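Local coordinates for ABC transporter, substrate binding protein (Aeropyrum pernix, PDB 3EAF) that probably captures a small solute outside the cell and hands it to an ABC importer, and carries a bound magnesium ion, at residues N296-I301 with G332-D337; T328-L331 with D337-D340. All blocks are in the same frame, centred on the assembly; numbering follows the deposited sequence.

Interaction 1: residues N296-I301 with G332-D337; sequences NVWLLI and GGITAD
Trp-298 reaches out from helix 288-304 and sets the far end of its six-membered ring against the loop at Gly-332, a small worked example of one large aromatic side chain tying a helix to a loop. With chi1 at -157° the indole is carried away from the backbone N and out to the loop. At Gly-332 the backbone itself is the partner: the N atom lies 3.8 Å from Trp-298 CH2 and 4.1 Å from Trp-298 CZ3, approaching the ring obliquely. The residue has a positive phi of 57°, and its bare backbone lies against the ring, with Gly-332 CA 4.0 Å from Trp-298 CH2. Gly-333 continues the turn, also at positive phi, its N-H taken by the carboxylate of Asp-330. Ile-334 then turns back toward the helix and brings CD1 to 4.1 Å from Trp-298 CZ3, at the ring edge and near its plane. Further along, and internal to the loop, Thr-335 OG1 donates to Asp-337 O at 2.7 Å, from above the carbonyl plane. Phe-35 meets the indole from helix 18-38, while Thr-271 of helix 267-278 also touches it. With no hydrogen bond joining the two segments, this buried contact rests on the van der Waals fit of a ring end to glycine backbone and one methyl group.

Interaction 2: residues T328-L331 with D337-D340; sequences TFDL and DTID. With MG (magnesium ion), chain C.
The Phe-329 ring has Ile-339 O standing obliquely to it, 4.1 Å from CD2, and packs with Leu-299 and Lys-302 of helix 288-304; a second flat group, the Asp-340 carboxylate, offers OD1 to the magnesium ion at 2.5 Å. The Thr-328 and Asp-340 side chains cross at a slant, with OG1 of Thr-328 3.5 Å from OD2 of Asp-340. Between these groups the two backbones run antiparallel, and Phe-329 and Ile-339 form a hydrogen-bonded pair. Phe-329 N donates to Ile-339 O at 2.7 Å, and Ile-339 N returns a bond to Phe-329 O at 2.9 Å; both are nearly straight and lie in the carbonyl planes. Ile-339 O also receives a CA-H contact from Thr-328. Side chains sort to the two faces of the pair. On the buried face Phe-329 and Ile-339 meet through their CB atoms, and Ile-339 stretches its CD1 to 3.7 Å from Leu-331 CD2. On the other, more exposed face Thr-338 is central: its CB is 4.0 Å from Thr-328 CG2, and a chi1 of 52°, which sets OG1 between the backbone N and the carbonyl carbon, sends its CG2 toward Asp-330, 4.1 Å from CB of that residue. The Asp-330 carboxylate itself turns to Gly-333 N, within the connecting loop. Around the magnesium ion, three waters and the backbone oxygens of Glu-325 and Tyr-341 complete the six ligands, and the negative carboxylate probably offsets part of the cation's charge. A single antiparallel bridge closes the loop, and the metal site lies beside one end of it: a local pairing in the segment between helix 317-326 and strand 352-357 of a periplasmic-binding-protein fold.

In the fold
Both interactions belong to one continuous piece of chain: residues 328-331 lead straight into 332-337, and Asp-337 is shared with the returning 337-340. Interaction 2 pairs the two arms of this loop, whereas interaction 1 anchors its bend to helix 288-304. Their centres are about 7 Å apart and they touch directly: Trp-298 of interaction 1 also meets Leu-331, CZ3 lying 3.7 Å from Leu-331 O, while its neighbour Leu-299 packs on Phe-329 of interaction 2, CD1 4.0 Å from Phe-329 CD2. The magnesium site lies at the interaction 2 end through Asp-340, while the Trp-298 side chain is about 11 Å from that of the metal ligand Tyr-341, which Leu-299 touches.

Interaction 1: residues N296-I301 with G332-D337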
# COMPACT_ATOMS: atom_id res chain seq x y z
N ASN A 296 8.08 -4.57 2.44
CA ASN A 296 7.39 -5.38 3.44
C ASN A 296 8.29 -6.48 4.00
O ASN A 296 8.37 -6.66 5.22
CB ASN A 296 6.06 -5.94 2.91
CG ASN A 296 4.94 -4.90 2.92
OD1 ASN A 296 5.19 -3.71 3.13
ND2 ASN A 296 3.70 -5.34 2.70
N VAL A 297 8.98 -7.19 3.12
CA VAL A 297 9.94 -8.20 3.55
C VAL A 297 11.09 -7.55 4.34
O VAL A 297 11.49 -8.07 5.39
CB VAL A 297 10.48 -9.00 2.34
CG1 VAL A 297 11.59 -9.94 2.75
CG2 VAL A 297 9.33 -9.77 1.66
N TRP A 298 11.57 -6.41 3.85
CA TRP A 298 12.70 -5.72 4.48
C TRP A 298 12.37 -5.30 5.91
O TRP A 298 13.23 -5.38 6.79
CB TRP A 298 13.11 -4.49 3.68
CG TRP A 298 14.54 -4.03 3.89
CD1 TRP A 298 15.42 -4.45 4.86
CD2 TRP A 298 15.24 -3.04 3.12
NE1 TRP A 298 16.63 -3.80 4.72
CE2 TRP A 298 16.54 -2.92 3.67
CE3 TRP A 298 14.89 -2.24 2.02
CZ2 TRP A 298 17.49 -2.03 3.15
CZ3 TRP A 298 15.85 -1.36 1.50
CH2 TRP A 298 17.13 -1.27 2.07
N LEU A 299 11.14 -4.84 6.13
CA LEU A 299 10.70 -4.48 7.48
C LEU A 299 10.81 -5.69 8.41
O LEU A 299 11.25 -5.55 9.55
CB LEU A 299 9.27 -3.92 7.48
CG LEU A 299 8.71 -3.46 8.83
CD1 LEU A 299 9.43 -2.19 9.33
CD2 LEU A 299 7.20 -3.24 8.77
N LEU A 300 10.42 -6.87 7.93
CA LEU A 300 10.58 -8.11 8.68
C LEU A 300 12.06 -8.41 8.99
O LEU A 300 12.40 -8.77 10.12
CB LEU A 300 9.95 -9.28 7.91
CG LEU A 300 10.15 -10.69 8.47
CD1 LEU A 300 9.45 -10.85 9.82
CD2 LEU A 300 9.66 -11.73 7.48
N ILE A 301 12.92 -8.26 7.99
CA ILE A 301 14.37 -8.46 8.15
C ILE A 301 14.92 -7.58 9.26
O ILE A 301 15.68 -8.05 10.11
CB ILE A 301 15.15 -8.15 6.83
CG1 ILE A 301 14.68 -9.06 5.67
CG2 ILE A 301 16.66 -8.22 7.04
CD1 ILE A 301 14.61 -10.53 6.00
N GLY A 332 16.38 2.09 3.73
CA GLY A 332 17.24 2.69 2.70
C GLY A 332 16.70 3.98 2.11
O GLY A 332 17.00 4.31 0.96
N GLY A 333 15.91 4.71 2.90
CA GLY A 333 15.37 6.00 2.49
C GLY A 333 14.30 5.92 1.41
O GLY A 333 14.08 6.89 0.69
N ILE A 334 13.65 4.77 1.29
CA ILE A 334 12.58 4.58 0.30
C ILE A 334 11.28 5.25 0.73
O ILE A 334 10.58 5.83 -0.10
CB ILE A 334 12.30 3.07 0.04
CG1 ILE A 334 13.45 2.42 -0.73
CG2 ILE A 334 10.96 2.89 -0.68
CD1 ILE A 334 13.32 0.88 -0.85
N THR A 335 10.97 5.16 2.02
CA THR A 335 9.72 5.71 2.56
C THR A 335 9.82 7.23 2.76
O THR A 335 10.93 7.77 2.93
CB THR A 335 9.27 4.99 3.87
OG1 THR A 335 10.28 5.10 4.88
CG2 THR A 335 9.00 3.51 3.61
N ALA A 336 8.67 7.91 2.73
CA ALA A 336 8.61 9.37 2.83
C ALA A 336 9.03 9.90 4.20
O ALA A 336 9.40 11.06 4.33
CB ALA A 336 7.20 9.88 2.46
N ASP A 337 8.96 9.04 5.21
CA ASP A 337 9.44 9.35 6.55
C ASP A 337 9.88 8.03 7.18
O ASP A 337 9.51 6.95 6.69
CB ASP A 337 8.30 10.00 7.36
CG ASP A 337 8.79 10.78 8.60
OD1 ASP A 337 10.00 10.74 8.94
OD2 ASP A 337 7.94 11.42 9.25

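Interaction 2: residues T328-L331 with D337-D340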
# COMPACT_ATOMS: atom_id res chain seq x y z
N THR A 328 12.93 2.46 15.73
CA THR A 328 12.69 3.28 14.54
C THR A 328 13.42 2.66 13.35
O THR A 328 14.59 2.30 13.46
CB THR A 328 13.16 4.73 14.78
OG1 THR A 328 12.30 5.33 15.75
CG2 THR A 328 13.12 5.56 13.49
N PHE A 329 12.72 2.51 12.22
CA PHE A 329 13.29 1.84 11.06
C PHE A 329 13.45 2.75 9.85
O PHE A 329 12.59 3.60 9.58
CB PHE A 329 12.43 0.63 10.65
CG PHE A 329 12.30 -0.42 11.72
CD1 PHE A 329 13.30 -1.37 11.92
CD2 PHE A 329 11.17 -0.45 12.54
CE1 PHE A 329 13.18 -2.33 12.91
CE2 PHE A 329 11.05 -1.41 13.53
CZ PHE A 329 12.04 -2.35 13.71
N ASP A 330 14.54 2.57 9.13
CA ASP A 330 14.73 3.22 7.84
C ASP A 330 15.03 2.15 6.80
O ASP A 330 15.94 1.34 6.96
CB ASP A 330 15.84 4.28 7.88
CG ASP A 330 16.12 4.90 6.51
OD1 ASP A 330 15.17 5.20 5.77
OD2 ASP A 330 17.31 5.08 6.16
N LEU A 331 14.23 2.14 5.73
CA LEU A 331 14.37 1.15 4.68
C LEU A 331 15.11 1.77 3.50
O LEU A 331 14.54 1.97 2.42
CB LEU A 331 12.99 0.61 4.28
CG LEU A 331 12.39 -0.60 5.03
CD1 LEU A 331 12.95 -0.86 6.44
CD2 LEU A 331 10.87 -0.49 5.08
N ASP A 337 8.96 9.04 5.21
CA ASP A 337 9.44 9.35 6.55
C ASP A 337 9.88 8.03 7.18
O ASP A 337 9.51 6.95 6.69
CB ASP A 337 8.30 10.00 7.36
CG ASP A 337 8.79 10.78 8.60
OD1 ASP A 337 10.00 10.74 8.94
OD2 ASP A 337 7.94 11.42 9.25
N THR A 338 10.70 8.10 8.23
CA THR A 338 11.11 6.89 8.94
C THR A 338 9.94 6.27 9.70
O THR A 338 8.93 6.93 9.97
CB THR A 338 12.27 7.16 9.92
OG1 THR A 338 11.92 8.26 10.77
CG2 THR A 338 13.57 7.47 9.16
N ILE A 339 10.12 5.00 10.07
CA ILE A 339 9.06 4.15 10.59
C ILE A 339 9.19 3.96 12.10
O ILE A 339 10.24 3.55 12.59
CB ILE A 339 9.10 2.76 9.91
CG1 ILE A 339 8.72 2.89 8.43
CG2 ILE A 339 8.16 1.78 10.62
CD1 ILE A 339 9.39 1.84 7.55
N ASP A 340 8.10 4.23 12.81
CA ASP A 340 8.07 4.11 14.26
C ASP A 340 6.65 3.74 14.69
O ASP A 340 5.69 4.44 14.34
CB ASP A 340 8.51 5.43 14.89
CG ASP A 340 8.85 5.31 16.36
OD1 ASP A 340 8.77 4.19 16.93
OD2 ASP A 340 9.21 6.35 16.96
MG MG C . 8.01 2.34 18.48
O HOH W 1 8.59 1.14 16.59
O HOH W 2 9.99 3.04 19.86
O HOH W 3 6.97 4.39 19.61